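Local coordinates for VIN1 (Oscarella pearsei, PDB 6BFI), which binds actin filaments and may play a role in cell-cell adhesion, as a sponge homologue of vinculin, at residues A[151-157]-A[209-213]; A[214-218]-A[462-467]; A[50-55]-A[119-123]; A[112-117]-A[775-780]. All coordinates share one frame; numbering follows the deposited sequence.

Interaction 1 of 4, residues A[151-157]-A[209-213]; sequences IDVEADL and IRVCC
I209 fills a hollow between I151 and L157 where two successive antiparallel helices of the chain, 154-178 and 185-215, bring the start of one against the end of the other in a helical hairpin. The bump is the branch methyl CG2 of I209. It meets I151 CG2 and L157 CD1, each at 3.6 Å, in directions about a right angle apart. L157 holds its CG anti to the backbone N (chi1 176°), which brings both of its methyls over the opposing helix, CD1 to I209 and CD2 to R210 NH2 at 3.3 Å. F160, one turn further along helix 154-178, touches both isoleucines and helps to line the same hollow. R210 bends at its second and third torsions, crosses L157 at about a right angle and reaches E154, whose OE2 forms a salt bridge with R210 NE at 3.2 Å. The carboxylate and guanidinium planes stand 82° apart, so the pair does not meet flat as a two-pronged bridge. At the far end of the contact C213 nestles under the loop before the helix: its SG lies 3.5 Å from D152 C, and C213 CA makes a bent CA-H...O contact with D152 O at 3.5 Å.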
loop_
_atom_site.group_PDB
_atom_site.type_symbol
_atom_site.label_atom_id
_atom_site.label_comp_id
_atom_site.label_asym_id
_atom_site.label_seq_id
_atom_site.Cartn_x
_atom_site.Cartn_y
_atom_site.Cartn_z
ATOM N N ILE A 151 -14.209 36.362 8.775
ATOM C CA ILE A 151 -14.004 37.257 7.642
ATOM C C ILE A 151 -15.333 37.492 6.937
ATOM O O ILE A 151 -16.029 36.542 6.561
ATOM C CB ILE A 151 -12.957 36.684 6.675
ATOM C CG1 ILE A 151 -11.644 36.405 7.409
ATOM C CG2 ILE A 151 -12.728 37.639 5.513
ATOM C CD1 ILE A 151 -10.564 35.844 6.509
ATOM N N ASP A 152 -15.686 38.764 6.751
ATOM C CA ASP A 152 -16.903 39.138 6.039
ATOM C C ASP A 152 -16.690 40.159 4.934
ATOM O O ASP A 152 -17.572 40.300 4.077
ATOM C CB ASP A 152 -17.954 39.687 7.016
ATOM C CG ASP A 152 -18.797 38.593 7.643
ATOM O OD1 ASP A 152 -18.250 37.517 7.963
ATOM O OD2 ASP A 152 -20.016 38.809 7.808
ATOM N N VAL A 153 -15.572 40.881 4.925
ATOM C CA VAL A 153 -15.247 41.830 3.868
ATOM C C VAL A 153 -13.877 41.463 3.315
ATOM O O VAL A 153 -13.018 40.945 4.036
ATOM C CB VAL A 153 -15.269 43.291 4.373
ATOM C CG1 VAL A 153 -15.306 44.267 3.202
ATOM C CG2 VAL A 153 -16.457 43.519 5.298
ATOM N N GLU A 154 -13.676 41.735 2.023
ATOM C CA GLU A 154 -12.429 41.359 1.365
ATOM C C GLU A 154 -11.212 42.078 1.932
ATOM O O GLU A 154 -10.084 41.680 1.624
ATOM C CB GLU A 154 -12.535 41.612 -0.142
ATOM C CG GLU A 154 -13.154 40.450 -0.911
ATOM C CD GLU A 154 -13.323 40.744 -2.389
ATOM O OE1 GLU A 154 -13.480 41.931 -2.749
ATOM O OE2 GLU A 154 -13.297 39.787 -3.193
ATOM N N ALA A 155 -11.403 43.118 2.748
ATOM C CA ALA A 155 -10.274 43.713 3.455
ATOM C C ALA A 155 -9.734 42.757 4.512
ATOM O O ALA A 155 -8.516 42.564 4.629
ATOM C CB ALA A 155 -10.691 45.043 4.087
ATOM N N ASP A 156 -10.633 42.144 5.289
ATOM C CA ASP A 156 -10.212 41.139 6.260
ATOM C C ASP A 156 -9.583 39.936 5.570
ATOM O O ASP A 156 -8.628 39.346 6.086
ATOM C CB ASP A 156 -11.398 40.700 7.119
ATOM C CG ASP A 156 -11.842 41.771 8.094
ATOM O OD1 ASP A 156 -11.037 42.680 8.389
ATOM O OD2 ASP A 156 -12.996 41.701 8.571
ATOM N N LEU A 157 -10.108 39.553 4.402
ATOM C CA LEU A 157 -9.501 38.463 3.647
ATOM C C LEU A 157 -8.128 38.853 3.118
ATOM O O LEU A 157 -7.241 37.998 3.006
ATOM C CB LEU A 157 -10.422 38.044 2.499
ATOM C CG LEU A 157 -9.927 36.972 1.526
ATOM C CD1 LEU A 157 -9.452 35.728 2.269
ATOM C CD2 LEU A 157 -11.027 36.617 0.535
ATOM N N ILE A 209 -13.820 31.783 1.191
ATOM C CA ILE A 209 -13.974 33.021 1.952
ATOM C C ILE A 209 -14.513 34.129 1.058
ATOM O O ILE A 209 -15.388 34.907 1.463
ATOM C CB ILE A 209 -12.638 33.427 2.599
ATOM C CG1 ILE A 209 -12.168 32.363 3.586
ATOM C CG2 ILE A 209 -12.781 34.756 3.312
ATOM C CD1 ILE A 209 -10.783 32.624 4.116
ATOM N N ARG A 210 -14.002 34.219 -0.173
ATOM C CA ARG A 210 -14.483 35.239 -1.097
ATOM C C ARG A 210 -15.979 35.086 -1.361
ATOM O O ARG A 210 -16.723 36.078 -1.338
ATOM C CB ARG A 210 -13.686 35.176 -2.399
ATOM C CG ARG A 210 -13.792 36.408 -3.275
ATOM C CD ARG A 210 -12.451 36.696 -3.930
ATOM N NE ARG A 210 -11.461 37.134 -2.949
ATOM C CZ ARG A 210 -10.145 37.058 -3.125
ATOM N NH1 ARG A 210 -9.650 36.546 -4.244
ATOM N NH2 ARG A 210 -9.321 37.486 -2.177
ATOM N N VAL A 211 -16.446 33.853 -1.589
ATOM C CA VAL A 211 -17.882 33.688 -1.818
ATOM C C VAL A 211 -18.670 34.048 -0.563
ATOM O O VAL A 211 -19.786 34.570 -0.657
ATOM C CB VAL A 211 -18.234 32.269 -2.320
ATOM C CG1 VAL A 211 -17.005 31.528 -2.817
ATOM C CG2 VAL A 211 -18.982 31.461 -1.258
ATOM N N CYS A 212 -18.111 33.802 0.628
ATOM C CA CYS A 212 -18.805 34.219 1.845
ATOM C C CYS A 212 -18.927 35.738 1.917
ATOM O O CYS A 212 -19.998 36.273 2.245
ATOM C CB CYS A 212 -18.082 33.677 3.078
ATOM S SG CYS A 212 -18.164 31.876 3.265
ATOM N N CYS A 213 -17.842 36.451 1.598
ATOM C CA CYS A 213 -17.879 37.909 1.607
ATOM C C CYS A 213 -18.871 38.450 0.589
ATOM O O CYS A 213 -19.500 39.486 0.828
ATOM C CB CYS A 213 -16.488 38.480 1.333
ATOM S SG CYS A 213 -15.239 38.045 2.557
#

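Interaction 2 of 4, residues A[214-218]-A[462-467]; sequences LVIVK and NPGNQA
K218 curls round the carboxamide of N462, and its whole outer chain follows the oxygen. Bends at chi2 (-51°), chi3 and chi4 fold the chain so that CD comes within 3.2 Å of N462 OD1 and NZ reaches the same atom at 2.8 Å in a weak hydrogen bond. The two side chains approach from opposite directions. The amide's other end is also engaged: N462 ND2 donates to S222 O and, weakly, to V458 O, which fixes the flip of the group. V215 CG1 packs between two asparagines, 3.4 Å from N462 ND2 and 3.4 Å from N465 ND2, crossing both side chains at about a right angle. N465, at the far end of a type I turn from N462, is the N-cap of the next helix. With CG anti to the backbone N (chi1 -167°), its OD1 takes a weak capping bond from A467 N at 3.1 Å, and L214 CD1 rests 3.4 Å from that OD1 and 3.6 Å from A467 CB. With an alanine in place of N462, K218 NZ would probably lose its amide oxygen and S222 O its donor, setting the lysine chain free to turn. The contact thus joins the end of helix 185-215 to the turn between helices 452-460 and 466-493, while helix 224-249 covers V215 through A227.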
loop_
_atom_site.group_PDB
_atom_site.type_symbol
_atom_site.label_atom_id
_atom_site.label_comp_id
_atom_site.label_asym_id
_atom_site.label_seq_id
_atom_site.Cartn_x
_atom_site.Cartn_y
_atom_site.Cartn_z
ATOM N N LEU A 214 -19.027 37.772 -0.549
ATOM C CA LEU A 214 -20.007 38.246 -1.519
ATOM C C LEU A 214 -21.437 37.925 -1.099
ATOM O O LEU A 214 -22.346 38.717 -1.373
ATOM C CB LEU A 214 -19.718 37.663 -2.902
ATOM C CG LEU A 214 -18.449 38.164 -3.601
ATOM C CD1 LEU A 214 -18.594 38.053 -5.113
ATOM C CD2 LEU A 214 -18.115 39.594 -3.196
ATOM N N VAL A 215 -21.664 36.789 -0.427
ATOM C CA VAL A 215 -23.028 36.415 -0.050
ATOM C C VAL A 215 -23.473 37.002 1.283
ATOM O O VAL A 215 -24.642 36.828 1.662
ATOM C CB VAL A 215 -23.218 34.885 0.021
ATOM C CG1 VAL A 215 -22.852 34.232 -1.306
ATOM C CG2 VAL A 215 -22.419 34.294 1.172
ATOM N N ILE A 216 -22.590 37.686 2.016
ATOM C CA ILE A 216 -23.027 38.277 3.276
ATOM C C ILE A 216 -23.916 39.498 3.052
ATOM O O ILE A 216 -24.661 39.893 3.957
ATOM C CB ILE A 216 -21.810 38.628 4.156
ATOM C CG1 ILE A 216 -22.255 38.924 5.590
ATOM C CG2 ILE A 216 -21.051 39.811 3.581
ATOM C CD1 ILE A 216 -23.065 37.810 6.221
ATOM N N VAL A 217 -23.884 40.094 1.860
ATOM C CA VAL A 217 -24.639 41.310 1.581
ATOM C C VAL A 217 -25.979 40.959 0.945
ATOM O O VAL A 217 -26.665 41.826 0.391
ATOM C CB VAL A 217 -23.832 42.263 0.676
ATOM C CG1 VAL A 217 -24.256 43.712 0.898
ATOM C CG2 VAL A 217 -22.342 42.091 0.920
ATOM N N LYS A 218 -26.371 39.685 1.027
ATOM C CA LYS A 218 -27.603 39.252 0.375
ATOM C C LYS A 218 -28.853 39.769 1.074
ATOM O O LYS A 218 -29.928 39.765 0.463
ATOM C CB LYS A 218 -27.646 37.727 0.285
ATOM C CG LYS A 218 -26.655 37.158 -0.710
ATOM C CD LYS A 218 -26.790 37.844 -2.059
ATOM C CE LYS A 218 -25.455 37.902 -2.781
ATOM N NZ LYS A 218 -24.846 36.553 -2.939
ATOM N N ASN A 462 -28.010 32.161 -5.463
ATOM C CA ASN A 462 -27.254 33.392 -5.706
ATOM C C ASN A 462 -26.862 33.452 -7.176
ATOM O O ASN A 462 -25.679 33.379 -7.524
ATOM C CB ASN A 462 -26.018 33.457 -4.808
ATOM C CG ASN A 462 -26.354 33.826 -3.379
ATOM O OD1 ASN A 462 -27.074 34.792 -3.131
ATOM N ND2 ASN A 462 -25.836 33.056 -2.427
ATOM N N PRO A 463 -27.841 33.619 -8.072
ATOM C CA PRO A 463 -27.541 33.507 -9.514
ATOM C C PRO A 463 -26.479 34.479 -10.008
ATOM O O PRO A 463 -25.513 34.060 -10.657
ATOM C CB PRO A 463 -28.905 33.774 -10.173
ATOM C CG PRO A 463 -29.914 33.557 -9.091
ATOM C CD PRO A 463 -29.245 33.985 -7.829
ATOM N N GLY A 464 -26.625 35.767 -9.714
ATOM C CA GLY A 464 -25.696 36.755 -10.230
ATOM C C GLY A 464 -24.383 36.851 -9.479
ATOM O O GLY A 464 -23.786 37.927 -9.408
ATOM N N ASN A 465 -23.915 35.735 -8.924
ATOM C CA ASN A 465 -22.687 35.703 -8.137
ATOM C C ASN A 465 -21.651 34.877 -8.891
ATOM O O ASN A 465 -21.763 33.649 -8.964
ATOM C CB ASN A 465 -22.944 35.128 -6.746
ATOM C CG ASN A 465 -21.787 35.363 -5.795
ATOM O OD1 ASN A 465 -20.668 35.654 -6.216
ATOM N ND2 ASN A 465 -22.053 35.233 -4.500
ATOM N N GLN A 466 -20.638 35.552 -9.436
ATOM C CA GLN A 466 -19.611 34.849 -10.194
ATOM C C GLN A 466 -18.665 34.081 -9.279
ATOM O O GLN A 466 -18.195 32.998 -9.647
ATOM C CB GLN A 466 -18.832 35.835 -11.064
ATOM C CG GLN A 466 -17.907 35.183 -12.084
ATOM C CD GLN A 466 -18.652 34.599 -13.274
ATOM O OE1 GLN A 466 -19.882 34.591 -13.312
ATOM N NE2 GLN A 466 -17.904 34.112 -14.258
ATOM N N ALA A 467 -18.375 34.619 -8.091
ATOM C CA ALA A 467 -17.471 33.937 -7.170
ATOM C C ALA A 467 -18.021 32.578 -6.758
ATOM O O ALA A 467 -17.285 31.585 -6.726
ATOM C CB ALA A 467 -17.217 34.808 -5.942
#

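Interaction 3 of 4, residues A[50-55]-A[119-123]; sequences AVTNLV and MSDLL
Helical segments A50-V55 and M119-L123 run nearly parallel, their directions 14° apart and their short axes 11.1 Å from each other at closest approach. The CA atoms come nearest at V51 and M119, 7.3 Å apart, so side chains, all apolar, span the space between the backbones, with no hydrogen bond across. L54 buries the most surface here. Its CG lies anti to the backbone N (chi1 -165°), and from there the two methyls part company: L54 CD2 lies 3.7 Å from both M119 CG and M119 CE, whereas CD1 meets L123 CD2 at 3.9 Å. Such spacing and direction fit diagonal members of an up-and-down four-helix bundle, and the intervening positions are taken by helix 8-32, which touches M119 through V13 and V17, and helix 68-97, which touches L122 through L74, S77 and V81. M119 runs extended as far as SD and then bends at chi3 (126°), bringing CE over to A50, where it lies 3.9 Å from the backbone oxygen of that residue. On the flank facing helix 68-97, L122 CD1 meets V55 CG2 at 3.8 Å, the two side chains crossing at about a right angle.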
loop_
_atom_site.group_PDB
_atom_site.type_symbol
_atom_site.label_atom_id
_atom_site.label_comp_id
_atom_site.label_asym_id
_atom_site.label_seq_id
_atom_site.Cartn_x
_atom_site.Cartn_y
_atom_site.Cartn_z
ATOM N N ALA A 50 35.542 8.934 18.187
ATOM C CA ALA A 50 34.219 9.248 17.652
ATOM C C ALA A 50 33.319 9.843 18.730
ATOM O O ALA A 50 32.619 10.838 18.491
ATOM C CB ALA A 50 33.582 7.995 17.052
ATOM N N VAL A 51 33.338 9.253 19.929
ATOM C CA VAL A 51 32.563 9.792 21.043
ATOM C C VAL A 51 33.020 11.206 21.376
ATOM O O VAL A 51 32.199 12.111 21.570
ATOM C CB VAL A 51 32.669 8.864 22.267
ATOM C CG1 VAL A 51 32.084 9.538 23.501
ATOM C CG2 VAL A 51 31.971 7.537 21.992
ATOM N N THR A 52 34.336 11.421 21.433
ATOM C CA THR A 52 34.865 12.733 21.800
ATOM C C THR A 52 34.464 13.798 20.786
ATOM O O THR A 52 34.111 14.921 21.160
ATOM C CB THR A 52 36.388 12.665 21.933
ATOM O OG1 THR A 52 36.735 11.697 22.931
ATOM C CG2 THR A 52 36.958 14.020 22.330
ATOM N N ASN A 53 34.499 13.460 19.496
ATOM C CA ASN A 53 34.180 14.452 18.474
ATOM C C ASN A 53 32.681 14.720 18.411
ATOM O O ASN A 53 32.260 15.857 18.165
ATOM C CB ASN A 53 34.716 14.000 17.118
ATOM C CG ASN A 53 36.230 13.997 17.073
ATOM O OD1 ASN A 53 36.884 14.879 17.629
ATOM N ND2 ASN A 53 36.797 12.994 16.418
ATOM N N LEU A 54 31.854 13.693 18.632
ATOM C CA LEU A 54 30.417 13.934 18.725
ATOM C C LEU A 54 30.095 14.822 19.924
ATOM O O LEU A 54 29.251 15.726 19.834
ATOM C CB LEU A 54 29.667 12.605 18.806
ATOM C CG LEU A 54 28.156 12.670 18.558
ATOM C CD1 LEU A 54 27.854 13.317 17.212
ATOM C CD2 LEU A 54 27.539 11.282 18.638
ATOM N N VAL A 55 30.772 14.586 21.052
ATOM C CA VAL A 55 30.630 15.457 22.216
ATOM C C VAL A 55 31.120 16.863 21.896
ATOM O O VAL A 55 30.624 17.846 22.459
ATOM C CB VAL A 55 31.376 14.846 23.423
ATOM C CG1 VAL A 55 31.528 15.859 24.553
ATOM C CG2 VAL A 55 30.644 13.615 23.924
ATOM N N MET A 119 25.417 7.774 22.421
ATOM C CA MET A 119 25.424 8.530 21.171
ATOM C C MET A 119 24.005 8.763 20.674
ATOM O O MET A 119 23.664 9.873 20.233
ATOM C CB MET A 119 26.251 7.802 20.112
ATOM C CG MET A 119 27.754 7.989 20.257
ATOM S SD MET A 119 28.698 7.007 19.073
ATOM C CE MET A 119 29.710 8.271 18.306
ATOM N N SER A 120 23.157 7.732 20.757
ATOM C CA SER A 120 21.764 7.886 20.351
ATOM C C SER A 120 21.093 9.035 21.095
ATOM O O SER A 120 20.456 9.895 20.480
ATOM C CB SER A 120 20.996 6.587 20.581
ATOM O OG SER A 120 19.611 6.789 20.356
ATOM N N ASP A 121 21.226 9.065 22.424
ATOM C CA ASP A 121 20.598 10.135 23.195
ATOM C C ASP A 121 21.209 11.490 22.860
ATOM O O ASP A 121 20.492 12.498 22.769
ATOM C CB ASP A 121 20.719 9.846 24.691
ATOM C CG ASP A 121 20.022 8.563 25.094
ATOM O OD1 ASP A 121 19.062 8.163 24.404
ATOM O OD2 ASP A 121 20.432 7.956 26.106
ATOM N N LEU A 122 22.532 11.528 22.671
ATOM C CA LEU A 122 23.211 12.775 22.330
ATOM C C LEU A 122 22.627 13.392 21.067
ATOM O O LEU A 122 22.339 14.595 21.026
ATOM C CB LEU A 122 24.709 12.526 22.160
ATOM C CG LEU A 122 25.622 13.180 23.195
ATOM C CD1 LEU A 122 27.076 13.061 22.772
ATOM C CD2 LEU A 122 25.235 14.632 23.389
ATOM N N LEU A 123 22.447 12.585 20.020
ATOM C CA LEU A 123 21.802 13.107 18.821
ATOM C C LEU A 123 20.305 13.328 19.023
ATOM O O LEU A 123 19.710 14.167 18.333
ATOM C CB LEU A 123 22.050 12.162 17.645
ATOM C CG LEU A 123 23.519 11.990 17.244
ATOM C CD1 LEU A 123 23.706 10.790 16.327
ATOM C CD2 LEU A 123 24.041 13.257 16.580
#

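Interaction 4 of 4, residues A[112-117]-A[775-780]; sequences ARGVIN and TVKATS
R113 runs along the end of a C-terminal helix, with T779 and S780 beneath its chain. The contact sets the long helix 102-145 of the N-terminal bundle against helix 763-778 and the turn that leaves it, consistent with the head-to-tail association known in the vinculin family. R113 CB starts 3.2 Å from T779 OG1, and CG, anti to the backbone N, is still only 3.8 Å from the same hydroxyl. CD passes to S780, meeting its CB at 3.7 Å. A bend at chi3 (44°) then turns NE off this line; T779 O lies at the edge of the guanidinium, in its plane, 3.9 Å from R113 NE. NH1 and NH2 extend beyond, farther from that oxygen, while A788 of helix 786-817 touches the arginine too. T779 holds its OG1 between the backbone N and the carbonyl carbon (chi1 60°), from where it donates to V776 O at 2.9 Å; its CG2 is thereby turned to A112 CB at 3.6 Å. A glycine in place of T779 is likely to open a gap against A112 and R113 CB and to leave V776 O without its hydroxyl donor. One turn on in helix 102-145 and one turn back in helix 763-778, I116 CG2 meets V776 CG2 at 3.7 Å. S780 repeats the threonine's manoeuvre: its OG donates to K777 O from 37° above the carbonyl plane, on the same face as S780 N.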
loop_
_atom_site.group_PDB
_atom_site.type_symbol
_atom_site.label_atom_id
_atom_site.label_comp_id
_atom_site.label_asym_id
_atom_site.label_seq_id
_atom_site.Cartn_x
_atom_site.Cartn_y
_atom_site.Cartn_z
ATOM N N ALA A 112 30.305 -0.739 26.135
ATOM C CA ALA A 112 29.899 -1.103 24.782
ATOM C C ALA A 112 28.466 -0.668 24.500
ATOM O O ALA A 112 28.194 0.010 23.503
ATOM C CB ALA A 112 30.056 -2.610 24.585
ATOM N N ARG A 113 27.529 -1.056 25.368
ATOM C CA ARG A 113 26.151 -0.613 25.190
ATOM C C ARG A 113 26.011 0.885 25.444
ATOM O O ARG A 113 25.140 1.542 24.853
ATOM C CB ARG A 113 25.231 -1.407 26.116
ATOM C CG ARG A 113 23.751 -1.136 25.931
ATOM C CD ARG A 113 22.928 -2.027 26.842
ATOM N NE ARG A 113 23.492 -2.085 28.187
ATOM C CZ ARG A 113 23.261 -1.182 29.134
ATOM N NH1 ARG A 113 22.473 -0.144 28.887
ATOM N NH2 ARG A 113 23.820 -1.316 30.328
ATOM N N GLY A 114 26.875 1.440 26.296
ATOM C CA GLY A 114 26.739 2.824 26.705
ATOM C C GLY A 114 27.162 3.815 25.644
ATOM O O GLY A 114 26.655 4.938 25.612
ATOM N N VAL A 115 28.104 3.435 24.778
ATOM C CA VAL A 115 28.470 4.343 23.695
ATOM C C VAL A 115 27.378 4.373 22.631
ATOM O O VAL A 115 27.099 5.423 22.039
ATOM C CB VAL A 115 29.841 3.967 23.103
ATOM C CG1 VAL A 115 30.947 4.202 24.126
ATOM C CG2 VAL A 115 29.851 2.530 22.617
ATOM N N ILE A 116 26.732 3.231 22.385
ATOM C CA ILE A 116 25.648 3.177 21.410
ATOM C C ILE A 116 24.446 3.967 21.914
ATOM O O ILE A 116 23.996 4.928 21.276
ATOM C CB ILE A 116 25.270 1.717 21.107
ATOM C CG1 ILE A 116 26.495 0.934 20.632
ATOM C CG2 ILE A 116 24.167 1.658 20.062
ATOM C CD1 ILE A 116 26.227 -0.541 20.405
ATOM N N ASN A 117 23.910 3.574 23.076
ATOM C CA ASN A 117 22.758 4.280 23.628
ATOM C C ASN A 117 23.090 5.742 23.905
ATOM O O ASN A 117 22.262 6.633 23.668
ATOM C CB ASN A 117 22.276 3.585 24.901
ATOM C CG ASN A 117 21.644 2.233 24.626
ATOM O OD1 ASN A 117 21.146 1.979 23.528
ATOM N ND2 ASN A 117 21.655 1.359 25.625
ATOM N N THR A 775 23.686 -6.029 18.153
ATOM C CA THR A 775 24.878 -5.603 18.880
ATOM C C THR A 775 24.513 -5.018 20.239
ATOM O O THR A 775 25.235 -5.218 21.224
ATOM C CB THR A 775 25.671 -4.592 18.052
ATOM O OG1 THR A 775 26.022 -5.175 16.792
ATOM C CG2 THR A 775 26.944 -4.182 18.781
ATOM N N VAL A 776 23.388 -4.302 20.316
ATOM C CA VAL A 776 22.945 -3.754 21.595
ATOM C C VAL A 776 22.492 -4.871 22.528
ATOM O O VAL A 776 22.796 -4.859 23.728
ATOM C CB VAL A 776 21.834 -2.710 21.371
ATOM C CG1 VAL A 776 21.265 -2.235 22.701
ATOM C CG2 VAL A 776 22.372 -1.537 20.580
ATOM N N LYS A 777 21.766 -5.857 21.993
ATOM C CA LYS A 777 21.291 -6.968 22.815
ATOM C C LYS A 777 22.450 -7.800 23.348
ATOM O O LYS A 777 22.419 -8.257 24.497
ATOM C CB LYS A 777 20.332 -7.840 22.003
ATOM C CG LYS A 777 19.979 -9.171 22.650
ATOM C CD LYS A 777 19.231 -8.982 23.958
ATOM C CE LYS A 777 18.916 -10.322 24.603
ATOM N NZ LYS A 777 18.175 -10.162 25.884
ATOM N N ALA A 778 23.486 -8.004 22.530
ATOM C CA ALA A 778 24.619 -8.817 22.959
ATOM C C ALA A 778 25.373 -8.177 24.118
ATOM O O ALA A 778 25.930 -8.886 24.963
ATOM C CB ALA A 778 25.564 -9.063 21.783
ATOM N N THR A 779 25.407 -6.847 24.178
ATOM C CA THR A 779 26.124 -6.137 25.226
ATOM C C THR A 779 25.279 -5.906 26.473
ATOM O O THR A 779 25.732 -5.223 27.395
ATOM C CB THR A 779 26.640 -4.797 24.699
ATOM O OG1 THR A 779 25.535 -3.996 24.260
ATOM C CG2 THR A 779 27.588 -5.023 23.534
ATOM N N SER A 780 24.071 -6.458 26.521
ATOM C CA SER A 780 23.198 -6.316 27.677
ATOM C C SER A 780 22.790 -7.640 28.303
ATOM O O SER A 780 22.620 -7.699 29.522
ATOM C CB SER A 780 21.929 -5.536 27.299
ATOM O OG SER A 780 21.201 -6.210 26.290
#

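From the N terminus, interaction 3 opens first, at 50-55, and closes at 119-123, linking helices 41-59 and 102-145. Before it closes, interaction 4 has opened at 112-117 on the same long helix, so the two cross; they touch where V51 meets V115. Interaction 4 closes only at 775-780, bringing a C-terminal helix back to the N-terminal bundle. Inside this very long loop lie interactions 1 and 2 in series: 151-157 returns to 209-213, then 214-218 reaches 462-467. Both use helix 185-215 and touch through D152 and I216. Their centres lie about 60 and 68 Å from that of interaction 4.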